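Local coordinates for protein magnesium-protoporphyrin O-methyltransferase (Synechocystis sp., PDB 4QDK) that transfers a methyl group from S-adenosyl-L-methionine to magnesium-protoporphyrin IX, giving the 13-monomethyl ester in chlorophyll biosynthesis, at residues 71-76 with 94-99; 132-137 with 159-164; 140-145 with 191-196. All coordinates share one frame; numbering follows the deposited sequence.

The three contacts lie in one class I, Rossmann-like methyltransferase domain, and each touches the bound S-adenosyl-L-homocysteine. Contact 1 joins the loop after strand 65-69 to helix 94-108 and closes before contact 2 opens. Contact 2 pairs strands 130-133 and 159-164 in the central sheet, its centre about 15 Å from that of contact 1; Leu76 packs on Ile132 and Leu134 between them. Contacts 2 and 3 interleave along the chain, with centres about 12 Å apart, and touch through Leu137 and His193. The centres of contacts 1 and 3 are about 23 Å apart, yet all three contacts meet the same molecule, so that parts of the fold well separated in sequence build one pocket.

Contact 1 (71-76 with 94-99); sequences CGVGSL and EKMVGE. With SAH (S-adenosyl-L-homocysteine), chain C.
Val73 packs against Met96 and Glu99 where the glycine-rich loop of the class I methyltransferase fold, 71-76, passes the first turns of helix 94-108. One methyl group does most of the work. CG1 of Val73 stands anti to the carbonyl carbon (chi1 -63°) and fits between two helix side chains one turn apart, 3.7 Å from Met96 SD and 3.6 Å from Glu99 CG. Val73 and Glu99 run side by side in the same direction, whereas Met96 lies aslant to the valine. CB and CG of Glu99 make the apolar contact, while OE1 forms a salt bridge with Arg25. Phe21 of helix 19-27 touches both Met96 and Glu99.

Nearer the bound S-adenosyl-L-homocysteine the backbones themselves come close, with the CA atoms of Gly72 and Met96 5.1 Å apart. The Gly72 carbonyl oxygen lies beside the first turn, 3.7 Å from Met96 CB and 3.2 Å from Met96 O, another acceptor. Gly72 has a positive phi and no room for a side chain, since a beta carbon would run into the homocysteine chain of the ligand. Its N is bonded to Asp91 OD2; OD1 of the same carboxylate binds the ligand. The loop turns tightly here, Gly74 N donating to Cys71 O. The bend at chi2 (-62°) swings Met96 SD to Val73, while Met96 CG, placed by the first torsion, lies 3.5 Å from the ribose O3' of S-adenosyl-L-homocysteine.

Contact 2 (132-137 with 159-164); sequences ICLDVL and RLILSF. With SAH (S-adenosyl-L-homocysteine), chain C.
The carboxylate of Asp135 turns OD1 toward Ser163, whose OG lies 2.8 Å from Asp135 OD1 but well off the carboxylate plane, on one side of it. The same carboxylate has outside partners at both oxygens, Ser222 OG at OD1 and Tyr220 OH at OD2, which should hold it from turning. Among the flat peptide groups, the carbonyl of Ile161 receives Cys133 N at 2.8 Å, and the bond from Ser163 N to Cys133 O is 3.1 Å long. Together they set the parallel pairing of Ile132 with Ile161 and Cys133 with Leu162; the two strands, with the helix between them, form a beta-alpha-beta unit.

Beyond Cys133 the strand pairing gives way to a side-chain bond. Ser163 OG takes the position between its backbone N and carbonyl carbon (chi1 76°), which carries it across to accept a short 2.6 Å bond from Asp135 N. A water continues the pairing: it donates to Cys133 O and Ser163 O and accepts from Val136 N. Held in this way, the turn presents Leu134 O to the bound S-adenosyl-L-homocysteine, whose amino N donates to it at 2.8 Å.

The side chains divide between the two faces of the sheet. On one, Ile132 and Ile161 lie side by side, CG2 of the first 4.1 Å from CB of the second. On the other, Leu162 CD2 rests 3.7 Å from Cys133 CB. Helix 142-153 connects the two strands; helix 35-58 meets Ile161 through Leu55, helix 195-204 meets Leu162 through Leu202, and strand 221-229 runs antiparallel beside 159-164.

Contact 3 (140-145 with 191-196); sequences YPTEEA and YQHKEA. With SAH (S-adenosyl-L-homocysteine), chain C.
Pro141 lies flat against the ring of Tyr191, and this pair, with the imidazole of His193 beside it, forms the tight part of the contact. Pro141 CD stands 3.9 Å from the centroid of the Tyr191 ring and only 14° off its normal, a CH-pi contact over the face; Pro141 N lies over the same ring. Tyr191 CG is anti to its carbonyl carbon (chi1 -60°), which lays the ring along the Tyr140-Pro141 peptide, Tyr191 CD2 3.4 Å from Tyr140 C. If Tyr191 were an alanine, Pro141 would probably lose the aromatic face that covers its CD, and this N-cap residue of helix 142-153 would be left without the ring packed on its N and CD.

His193 meets the helix start with the edge of its ring: CE1 is 3.0 Å from Tyr140 O, and Ala145 CB approaches CE1 obliquely at 3.7 Å. On one side of that edge NE2 is hydrogen-bonded to Leu137 O; on the other ND1 shares a weak 3.3 Å bond with Thr142 OG1.

Toward solvent the fit slackens. The two segments are joined there by a water, 2.7 Å from Thr142 OG1, which accepts a bond from Lys194 N, while the Lys194 side chain leads away.

Tyr140, just before Pro141, points away from the 191-196 segment, and its OH donates a 2.6 Å bond to adenine N7 of the bound S-adenosyl-L-homocysteine, at the edge of the tyrosine ring. Helix 8-16 packs on Tyr140 and Pro141, and His193 rests on Phe164 of strand 159-164 and Ile198 of helix 195-204, placing the contact where two helices begin beside the sheet.

Contact 1 (71-76 with 94-99)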
loop_
_atom_site.group_PDB
_atom_site.type_symbol
_atom_site.label_atom_id
_atom_site.label_comp_id
_atom_site.label_asym_id
_atom_site.label_seq_id
_atom_site.Cartn_x
_atom_site.Cartn_y
_atom_site.Cartn_z
ATOM N N CYS A 71 12.267 5.822 -11.589
ATOM C CA CYS A 71 11.106 5.833 -10.706
ATOM C C CYS A 71 10.008 6.822 -11.090
ATOM O O CYS A 71 8.906 6.760 -10.545
ATOM C CB CYS A 71 11.550 6.094 -9.265
ATOM S SG CYS A 71 12.305 7.709 -8.997
ATOM N N GLY A 72 10.307 7.729 -12.015
ATOM C CA GLY A 72 9.351 8.747 -12.412
ATOM C C GLY A 72 8.938 9.605 -11.231
ATOM O O GLY A 72 9.785 10.073 -10.471
ATOM N N VAL A 73 7.633 9.794 -11.061
ATOM C CA VAL A 73 7.122 10.592 -9.949
ATOM C C VAL A 73 6.839 9.735 -8.717
ATOM O O VAL A 73 6.110 10.146 -7.813
ATOM C CB VAL A 73 5.854 11.377 -10.343
ATOM C CG1 VAL A 73 6.172 12.374 -11.448
ATOM C CG2 VAL A 73 4.753 10.427 -10.774
ATOM N N GLY A 74 7.422 8.541 -8.691
ATOM C CA GLY A 74 7.329 7.663 -7.537
ATOM C C GLY A 74 6.035 6.879 -7.430
ATOM O O GLY A 74 5.650 6.465 -6.338
ATOM N N SER A 75 5.374 6.658 -8.563
ATOM C CA SER A 75 4.103 5.932 -8.589
ATOM C C SER A 75 4.195 4.557 -7.937
ATOM O O SER A 75 3.224 4.078 -7.352
ATOM C CB SER A 75 3.594 5.790 -10.024
ATOM O OG SER A 75 3.287 7.058 -10.581
ATOM N N LEU A 76 5.366 3.931 -8.040
ATOM C CA LEU A 76 5.598 2.621 -7.444
ATOM C C LEU A 76 6.366 2.731 -6.134
ATOM O O LEU A 76 6.117 1.969 -5.197
ATOM C CB LEU A 76 6.357 1.718 -8.421
ATOM C CG LEU A 76 6.827 0.367 -7.871
ATOM C CD1 LEU A 76 5.656 -0.583 -7.668
ATOM C CD2 LEU A 76 7.881 -0.245 -8.780
ATOM N N GLU A 94 15.702 15.180 -13.379
ATOM C CA GLU A 94 15.634 15.927 -12.128
ATOM C C GLU A 94 14.227 16.448 -11.852
ATOM O O GLU A 94 13.832 16.595 -10.696
ATOM C CB GLU A 94 16.642 17.082 -12.129
ATOM C CG GLU A 94 16.490 18.042 -13.296
ATOM C CD GLU A 94 17.594 19.083 -13.344
ATOM O OE1 GLU A 94 18.502 19.030 -12.485
ATOM O OE2 GLU A 94 17.555 19.952 -14.239
ATOM N N LYS A 95 13.472 16.721 -12.913
ATOM C CA LYS A 95 12.093 17.178 -12.770
ATOM C C LYS A 95 11.221 16.080 -12.173
ATOM O O LYS A 95 10.418 16.329 -11.273
ATOM C CB LYS A 95 11.520 17.625 -14.116
ATOM C CG LYS A 95 11.499 19.133 -14.328
ATOM C CD LYS A 95 12.889 19.693 -14.561
ATOM C CE LYS A 95 12.844 21.206 -14.728
ATOM N NZ LYS A 95 11.875 21.621 -15.781
ATOM N N MET A 96 11.383 14.865 -12.685
ATOM C CA MET A 96 10.645 13.716 -12.181
ATOM C C MET A 96 11.014 13.419 -10.732
ATOM O O MET A 96 10.143 13.151 -9.903
ATOM C CB MET A 96 10.897 12.488 -13.063
ATOM C CG MET A 96 10.275 12.589 -14.447
ATOM S SD MET A 96 8.480 12.723 -14.357
ATOM C CE MET A 96 8.052 12.981 -16.066
ATOM N N VAL A 97 12.308 13.476 -10.435
ATOM C CA VAL A 97 12.805 13.229 -9.085
ATOM C C VAL A 97 12.234 14.237 -8.087
ATOM O O VAL A 97 11.795 13.865 -6.998
ATOM C CB VAL A 97 14.350 13.270 -9.041
ATOM C CG1 VAL A 97 14.850 13.312 -7.604
ATOM C CG2 VAL A 97 14.931 12.075 -9.784
ATOM N N GLY A 98 12.237 15.510 -8.470
ATOM C CA GLY A 98 11.719 16.564 -7.618
ATOM C C GLY A 98 10.244 16.381 -7.312
ATOM O O GLY A 98 9.796 16.620 -6.192
ATOM N N GLU A 99 9.489 15.948 -8.316
ATOM C CA GLU A 99 8.063 15.705 -8.142
ATOM C C GLU A 99 7.827 14.501 -7.233
ATOM O O GLU A 99 6.928 14.514 -6.392
ATOM C CB GLU A 99 7.387 15.490 -9.498
ATOM C CG GLU A 99 5.875 15.325 -9.430
ATOM C CD GLU A 99 5.147 16.634 -9.192
ATOM O OE1 GLU A 99 5.813 17.687 -9.109
ATOM O OE2 GLU A 99 3.904 16.609 -9.091
HETATM N N SAH C . 8.874 3.707 -13.606
HETATM C CA SAH C . 7.978 4.834 -13.370
HETATM C CB SAH C . 8.168 5.926 -14.417
HETATM C CG SAH C . 8.028 5.474 -15.866
HETATM S SD SAH C . 8.069 6.870 -17.022
HETATM C C SAH C . 6.531 4.368 -13.375
HETATM O O SAH C . 5.660 5.006 -12.783
HETATM O OXT SAH C . 6.207 3.340 -13.971
HETATM C "C5'" SAH C . 9.754 6.451 -17.527
HETATM C "C4'" SAH C . 10.803 7.155 -16.674
HETATM O "O4'" SAH C . 12.079 6.603 -16.933
HETATM C "C3'" SAH C . 10.909 8.649 -16.958
HETATM O "O3'" SAH C . 10.685 9.350 -15.756
HETATM C "C2'" SAH C . 12.342 8.859 -17.409
HETATM O "O2'" SAH C . 12.894 10.050 -16.899
HETATM C "C1'" SAH C . 13.038 7.633 -16.842
HETATM N N9 SAH C . 14.268 7.262 -17.560
HETATM C C8 SAH C . 14.465 7.221 -18.915
HETATM N N7 SAH C . 15.738 6.825 -19.146
HETATM C C5 SAH C . 16.350 6.611 -17.958
HETATM C C6 SAH C . 17.634 6.202 -17.620
HETATM N N6 SAH C . 18.529 5.938 -18.569
HETATM N N1 SAH C . 17.980 6.077 -16.292
HETATM C C2 SAH C . 17.051 6.349 -15.306
HETATM N N3 SAH C . 15.779 6.757 -15.649
HETATM C C4 SAH C . 15.436 6.884 -16.954
#

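Contact 2 (132-137 with 159-164)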
loop_
_atom_site.group_PDB
_atom_site.type_symbol
_atom_site.label_atom_id
_atom_site.label_comp_id
_atom_site.label_asym_id
_atom_site.label_seq_id
_atom_site.Cartn_x
_atom_site.Cartn_y
_atom_site.Cartn_z
ATOM N N ILE A 132 13.764 -2.977 -9.593
ATOM C CA ILE A 132 12.570 -2.846 -10.417
ATOM C C ILE A 132 12.713 -1.735 -11.453
ATOM O O ILE A 132 13.156 -0.632 -11.142
ATOM C CB ILE A 132 11.319 -2.579 -9.549
ATOM C CG1 ILE A 132 11.201 -3.636 -8.447
ATOM C CG2 ILE A 132 10.073 -2.566 -10.413
ATOM C CD1 ILE A 132 10.030 -3.420 -7.507
ATOM N N CYS A 133 12.333 -2.041 -12.688
ATOM C CA CYS A 133 12.377 -1.070 -13.771
ATOM C C CYS A 133 11.105 -1.164 -14.607
ATOM O O CYS A 133 10.984 -2.037 -15.469
ATOM C CB CYS A 133 13.606 -1.316 -14.646
ATOM S SG CYS A 133 13.900 -0.038 -15.883
ATOM N N LEU A 134 10.159 -0.263 -14.349
ATOM C CA LEU A 134 8.862 -0.296 -15.022
ATOM C C LEU A 134 8.698 0.804 -16.071
ATOM O O LEU A 134 8.955 1.981 -15.800
ATOM C CB LEU A 134 7.721 -0.192 -14.003
ATOM C CG LEU A 134 7.617 -1.266 -12.918
ATOM C CD1 LEU A 134 6.381 -1.034 -12.048
ATOM C CD2 LEU A 134 7.600 -2.663 -13.525
ATOM N N ASP A 135 8.260 0.402 -17.262
ATOM C CA ASP A 135 7.908 1.329 -18.340
ATOM C C ASP A 135 9.021 2.315 -18.702
ATOM O O ASP A 135 8.756 3.474 -19.037
ATOM C CB ASP A 135 6.612 2.079 -18.006
ATOM C CG ASP A 135 5.413 1.151 -17.881
ATOM O OD1 ASP A 135 5.526 -0.030 -18.271
ATOM O OD2 ASP A 135 4.350 1.606 -17.405
ATOM N N VAL A 136 10.262 1.843 -18.639
ATOM C CA VAL A 136 11.424 2.653 -18.990
ATOM C C VAL A 136 12.053 2.158 -20.291
ATOM O O VAL A 136 12.488 2.951 -21.134
ATOM C CB VAL A 136 12.495 2.609 -17.876
ATOM C CG1 VAL A 136 13.751 3.364 -18.299
ATOM C CG2 VAL A 136 11.938 3.166 -16.572
ATOM N N LEU A 137 12.088 0.838 -20.451
ATOM C CA LEU A 137 12.755 0.213 -21.593
ATOM C C LEU A 137 12.143 0.570 -22.948
ATOM O O LEU A 137 12.810 0.470 -23.980
ATOM C CB LEU A 137 12.807 -1.307 -21.412
ATOM C CG LEU A 137 13.683 -1.783 -20.250
ATOM C CD1 LEU A 137 13.570 -3.284 -20.065
ATOM C CD2 LEU A 137 15.134 -1.377 -20.473
ATOM N N ARG A 159 16.270 -10.554 -7.103
ATOM C CA ARG A 159 15.141 -10.367 -8.009
ATOM C C ARG A 159 15.206 -9.107 -8.874
ATOM O O ARG A 159 15.560 -8.026 -8.401
ATOM C CB ARG A 159 13.833 -10.401 -7.211
ATOM C CG ARG A 159 12.585 -10.114 -8.028
ATOM C CD ARG A 159 11.329 -10.401 -7.227
ATOM N NE ARG A 159 11.323 -9.712 -5.940
ATOM C CZ ARG A 159 10.364 -9.848 -5.030
ATOM N NH1 ARG A 159 9.336 -10.650 -5.271
ATOM N NH2 ARG A 159 10.432 -9.186 -3.880
ATOM N N LEU A 160 14.860 -9.269 -10.148
ATOM C CA LEU A 160 14.755 -8.154 -11.076
ATOM C C LEU A 160 13.384 -8.187 -11.747
ATOM O O LEU A 160 13.006 -9.190 -12.350
ATOM C CB LEU A 160 15.869 -8.227 -12.125
ATOM C CG LEU A 160 15.882 -7.186 -13.245
ATOM C CD1 LEU A 160 15.964 -5.777 -12.677
ATOM C CD2 LEU A 160 17.046 -7.456 -14.194
ATOM N N ILE A 161 12.635 -7.097 -11.618
ATOM C CA ILE A 161 11.326 -6.982 -12.252
ATOM C C ILE A 161 11.367 -5.923 -13.344
ATOM O O ILE A 161 11.840 -4.810 -13.120
ATOM C CB ILE A 161 10.226 -6.624 -11.232
ATOM C CG1 ILE A 161 10.055 -7.761 -10.224
ATOM C CG2 ILE A 161 8.904 -6.346 -11.938
ATOM C CD1 ILE A 161 9.122 -7.427 -9.075
ATOM N N LEU A 162 10.880 -6.283 -14.527
ATOM C CA LEU A 162 10.911 -5.394 -15.680
ATOM C C LEU A 162 9.545 -5.333 -16.338
ATOM O O LEU A 162 8.799 -6.310 -16.323
ATOM C CB LEU A 162 11.916 -5.904 -16.718
ATOM C CG LEU A 162 13.379 -6.115 -16.333
ATOM C CD1 LEU A 162 14.149 -6.680 -17.519
ATOM C CD2 LEU A 162 13.992 -4.808 -15.871
ATOM N N SER A 163 9.219 -4.188 -16.924
ATOM C CA SER A 163 8.052 -4.103 -17.791
ATOM C C SER A 163 8.421 -3.461 -19.124
ATOM O O SER A 163 9.261 -2.562 -19.187
ATOM C CB SER A 163 6.890 -3.362 -17.115
ATOM O OG SER A 163 7.106 -1.962 -17.086
ATOM N N PHE A 164 7.796 -3.946 -20.191
ATOM C CA PHE A 164 8.096 -3.475 -21.536
ATOM C C PHE A 164 6.890 -3.685 -22.431
ATOM O O PHE A 164 5.973 -4.435 -22.088
ATOM C CB PHE A 164 9.309 -4.210 -22.116
ATOM C CG PHE A 164 9.126 -5.702 -22.221
ATOM C CD1 PHE A 164 9.350 -6.520 -21.124
ATOM C CD2 PHE A 164 8.736 -6.286 -23.416
ATOM C CE1 PHE A 164 9.185 -7.893 -21.213
ATOM C CE2 PHE A 164 8.567 -7.658 -23.513
ATOM C CZ PHE A 164 8.791 -8.462 -22.409
HETATM N N SAH C . 8.874 3.707 -13.606
HETATM C CA SAH C . 7.978 4.834 -13.370
HETATM C CB SAH C . 8.168 5.926 -14.417
HETATM C CG SAH C . 8.028 5.474 -15.866
HETATM S SD SAH C . 8.069 6.870 -17.022
HETATM C C SAH C . 6.531 4.368 -13.375
HETATM O O SAH C . 5.660 5.006 -12.783
HETATM O OXT SAH C . 6.207 3.340 -13.971
HETATM C "C5'" SAH C . 9.754 6.451 -17.527
HETATM C "C4'" SAH C . 10.803 7.155 -16.674
HETATM O "O4'" SAH C . 12.079 6.603 -16.933
HETATM C "C3'" SAH C . 10.909 8.649 -16.958
HETATM O "O3'" SAH C . 10.685 9.350 -15.756
HETATM C "C2'" SAH C . 12.342 8.859 -17.409
HETATM O "O2'" SAH C . 12.894 10.050 -16.899
HETATM C "C1'" SAH C . 13.038 7.633 -16.842
HETATM N N9 SAH C . 14.268 7.262 -17.560
HETATM C C8 SAH C . 14.465 7.221 -18.915
HETATM N N7 SAH C . 15.738 6.825 -19.146
HETATM C C5 SAH C . 16.350 6.611 -17.958
HETATM C C6 SAH C . 17.634 6.202 -17.620
HETATM N N6 SAH C . 18.529 5.938 -18.569
HETATM N N1 SAH C . 17.980 6.077 -16.292
HETATM C C2 SAH C . 17.051 6.349 -15.306
HETATM N N3 SAH C . 15.779 6.757 -15.649
HETATM C C4 SAH C . 15.436 6.884 -16.954
HETATM O O HOH W 1 11.105 -0.879 -18.216
#

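Contact 3 (140-145 with 191-196)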
loop_
_atom_site.group_PDB
_atom_site.type_symbol
_atom_site.label_atom_id
_atom_site.label_comp_id
_atom_site.label_asym_id
_atom_site.label_seq_id
_atom_site.Cartn_x
_atom_site.Cartn_y
_atom_site.Cartn_z
ATOM N N TYR A 140 14.093 2.866 -25.338
ATOM C CA TYR A 140 15.393 2.456 -25.863
ATOM C C TYR A 140 15.289 1.249 -26.790
ATOM O O TYR A 140 14.489 0.351 -26.548
ATOM C CB TYR A 140 16.351 2.149 -24.708
ATOM C CG TYR A 140 16.583 3.324 -23.784
ATOM C CD1 TYR A 140 17.601 4.237 -24.032
ATOM C CD2 TYR A 140 15.780 3.524 -22.665
ATOM C CE1 TYR A 140 17.816 5.312 -23.192
ATOM C CE2 TYR A 140 15.990 4.601 -21.820
ATOM C CZ TYR A 140 17.009 5.490 -22.087
ATOM O OH TYR A 140 17.223 6.562 -21.249
ATOM N N PRO A 141 16.101 1.225 -27.859
ATOM C CA PRO A 141 16.116 0.067 -28.763
ATOM C C PRO A 141 16.699 -1.168 -28.075
ATOM O O PRO A 141 17.396 -1.029 -27.070
ATOM C CB PRO A 141 17.017 0.532 -29.910
ATOM C CG PRO A 141 17.894 1.571 -29.308
ATOM C CD PRO A 141 17.048 2.271 -28.280
ATOM N N THR A 142 16.416 -2.351 -28.619
ATOM C CA THR A 142 16.765 -3.622 -27.978
ATOM C C THR A 142 18.235 -3.733 -27.565
ATOM O O THR A 142 18.548 -4.223 -26.478
ATOM C CB THR A 142 16.397 -4.817 -28.888
ATOM O OG1 THR A 142 15.004 -4.752 -29.216
ATOM C CG2 THR A 142 16.682 -6.139 -28.192
ATOM N N GLU A 143 19.126 -3.269 -28.432
ATOM C CA GLU A 143 20.561 -3.324 -28.171
ATOM C C GLU A 143 20.960 -2.521 -26.932
ATOM O O GLU A 143 21.856 -2.919 -26.183
ATOM C CB GLU A 143 21.347 -2.851 -29.400
ATOM C CG GLU A 143 20.648 -1.778 -30.232
ATOM C CD GLU A 143 19.637 -2.354 -31.206
ATOM O OE1 GLU A 143 19.712 -3.566 -31.487
ATOM O OE2 GLU A 143 18.772 -1.599 -31.694
ATOM N N GLU A 144 20.287 -1.395 -26.713
ATOM C CA GLU A 144 20.577 -0.559 -25.553
ATOM C C GLU A 144 19.892 -1.107 -24.303
ATOM O O GLU A 144 20.394 -0.965 -23.187
ATOM C CB GLU A 144 20.166 0.893 -25.820
ATOM C CG GLU A 144 20.912 1.528 -26.986
ATOM C CD GLU A 144 20.555 2.985 -27.197
ATOM O OE1 GLU A 144 19.651 3.489 -26.497
ATOM O OE2 GLU A 144 21.183 3.626 -28.065
ATOM N N ALA A 145 18.748 -1.751 -24.505
ATOM C CA ALA A 145 18.012 -2.364 -23.409
ATOM C C ALA A 145 18.832 -3.471 -22.747
ATOM O O ALA A 145 18.787 -3.641 -21.530
ATOM C CB ALA A 145 16.682 -2.906 -23.901
ATOM N N TYR A 191 9.934 2.041 -28.638
ATOM C CA TYR A 191 10.517 0.780 -29.079
ATOM C C TYR A 191 9.811 -0.424 -28.471
ATOM O O TYR A 191 9.590 -0.481 -27.259
ATOM C CB TYR A 191 12.007 0.729 -28.737
ATOM C CG TYR A 191 12.823 1.835 -29.370
ATOM C CD1 TYR A 191 13.357 1.688 -30.645
ATOM C CD2 TYR A 191 13.061 3.024 -28.692
ATOM C CE1 TYR A 191 14.106 2.695 -31.225
ATOM C CE2 TYR A 191 13.808 4.037 -29.266
ATOM C CZ TYR A 191 14.326 3.867 -30.533
ATOM O OH TYR A 191 15.070 4.874 -31.106
ATOM N N GLN A 192 9.458 -1.382 -29.322
ATOM C CA GLN A 192 8.922 -2.654 -28.865
ATOM C C GLN A 192 10.075 -3.591 -28.545
ATOM O O GLN A 192 11.141 -3.500 -29.152
ATOM C CB GLN A 192 8.045 -3.288 -29.942
ATOM C CG GLN A 192 6.898 -2.419 -30.418
ATOM C CD GLN A 192 6.171 -3.019 -31.609
ATOM O OE1 GLN A 192 5.154 -2.493 -32.062
ATOM N NE2 GLN A 192 6.695 -4.128 -32.125
ATOM N N HIS A 193 9.864 -4.490 -27.591
ATOM C CA HIS A 193 10.857 -5.513 -27.288
ATOM C C HIS A 193 10.225 -6.896 -27.338
ATOM O O HIS A 193 9.138 -7.105 -26.800
ATOM C CB HIS A 193 11.486 -5.265 -25.919
ATOM C CG HIS A 193 12.216 -3.963 -25.823
ATOM N ND1 HIS A 193 13.416 -3.734 -26.463
ATOM C CD2 HIS A 193 11.917 -2.817 -25.167
ATOM C CE1 HIS A 193 13.825 -2.508 -26.203
ATOM N NE2 HIS A 193 12.930 -1.926 -25.419
ATOM N N LYS A 194 10.903 -7.830 -28.002
ATOM C CA LYS A 194 10.465 -9.220 -28.037
ATOM C C LYS A 194 10.708 -9.863 -26.682
ATOM O O LYS A 194 11.794 -9.742 -26.122
ATOM C CB LYS A 194 11.234 -10.009 -29.097
ATOM C CG LYS A 194 10.984 -9.581 -30.530
ATOM C CD LYS A 194 11.708 -10.517 -31.493
ATOM C CE LYS A 194 11.697 -9.981 -32.914
ATOM N NZ LYS A 194 10.319 -9.862 -33.460
ATOM N N GLU A 195 9.699 -10.558 -26.167
ATOM C CA GLU A 195 9.827 -11.247 -24.891
ATOM C C GLU A 195 10.980 -12.246 -24.923
ATOM O O GLU A 195 11.692 -12.417 -23.931
ATOM C CB GLU A 195 8.519 -11.947 -24.514
ATOM C CG GLU A 195 8.598 -12.754 -23.226
ATOM C CD GLU A 195 7.235 -13.063 -22.636
ATOM O OE1 GLU A 195 6.279 -12.302 -22.910
ATOM O OE2 GLU A 195 7.124 -14.065 -21.895
ATOM N N ALA A 196 11.171 -12.891 -26.071
ATOM C CA ALA A 196 12.271 -13.834 -26.235
ATOM C C ALA A 196 13.621 -13.142 -26.051
ATOM O O ALA A 196 14.537 -13.702 -25.450
ATOM C CB ALA A 196 12.195 -14.519 -27.601
HETATM N N SAH C . 8.874 3.707 -13.606
HETATM C CA SAH C . 7.978 4.834 -13.370
HETATM C CB SAH C . 8.168 5.926 -14.417
HETATM C CG SAH C . 8.028 5.474 -15.866
HETATM S SD SAH C . 8.069 6.870 -17.022
HETATM C C SAH C . 6.531 4.368 -13.375
HETATM O O SAH C . 5.660 5.006 -12.783
HETATM O OXT SAH C . 6.207 3.340 -13.971
HETATM C "C5'" SAH C . 9.754 6.451 -17.527
HETATM C "C4'" SAH C . 10.803 7.155 -16.674
HETATM O "O4'" SAH C . 12.079 6.603 -16.933
HETATM C "C3'" SAH C . 10.909 8.649 -16.958
HETATM O "O3'" SAH C . 10.685 9.350 -15.756
HETATM C "C2'" SAH C . 12.342 8.859 -17.409
HETATM O "O2'" SAH C . 12.894 10.050 -16.899
HETATM C "C1'" SAH C . 13.038 7.633 -16.842
HETATM N N9 SAH C . 14.268 7.262 -17.560
HETATM C C8 SAH C . 14.465 7.221 -18.915
HETATM N N7 SAH C . 15.738 6.825 -19.146
HETATM C C5 SAH C . 16.350 6.611 -17.958
HETATM C C6 SAH C . 17.634 6.202 -17.620
HETATM N N6 SAH C . 18.529 5.938 -18.569
HETATM N N1 SAH C . 17.980 6.077 -16.292
HETATM C C2 SAH C . 17.051 6.349 -15.306
HETATM N N3 SAH C . 15.779 6.757 -15.649
HETATM C C4 SAH C . 15.436 6.884 -16.954
HETATM O O HOH W 2 13.498 -7.022 -29.158
#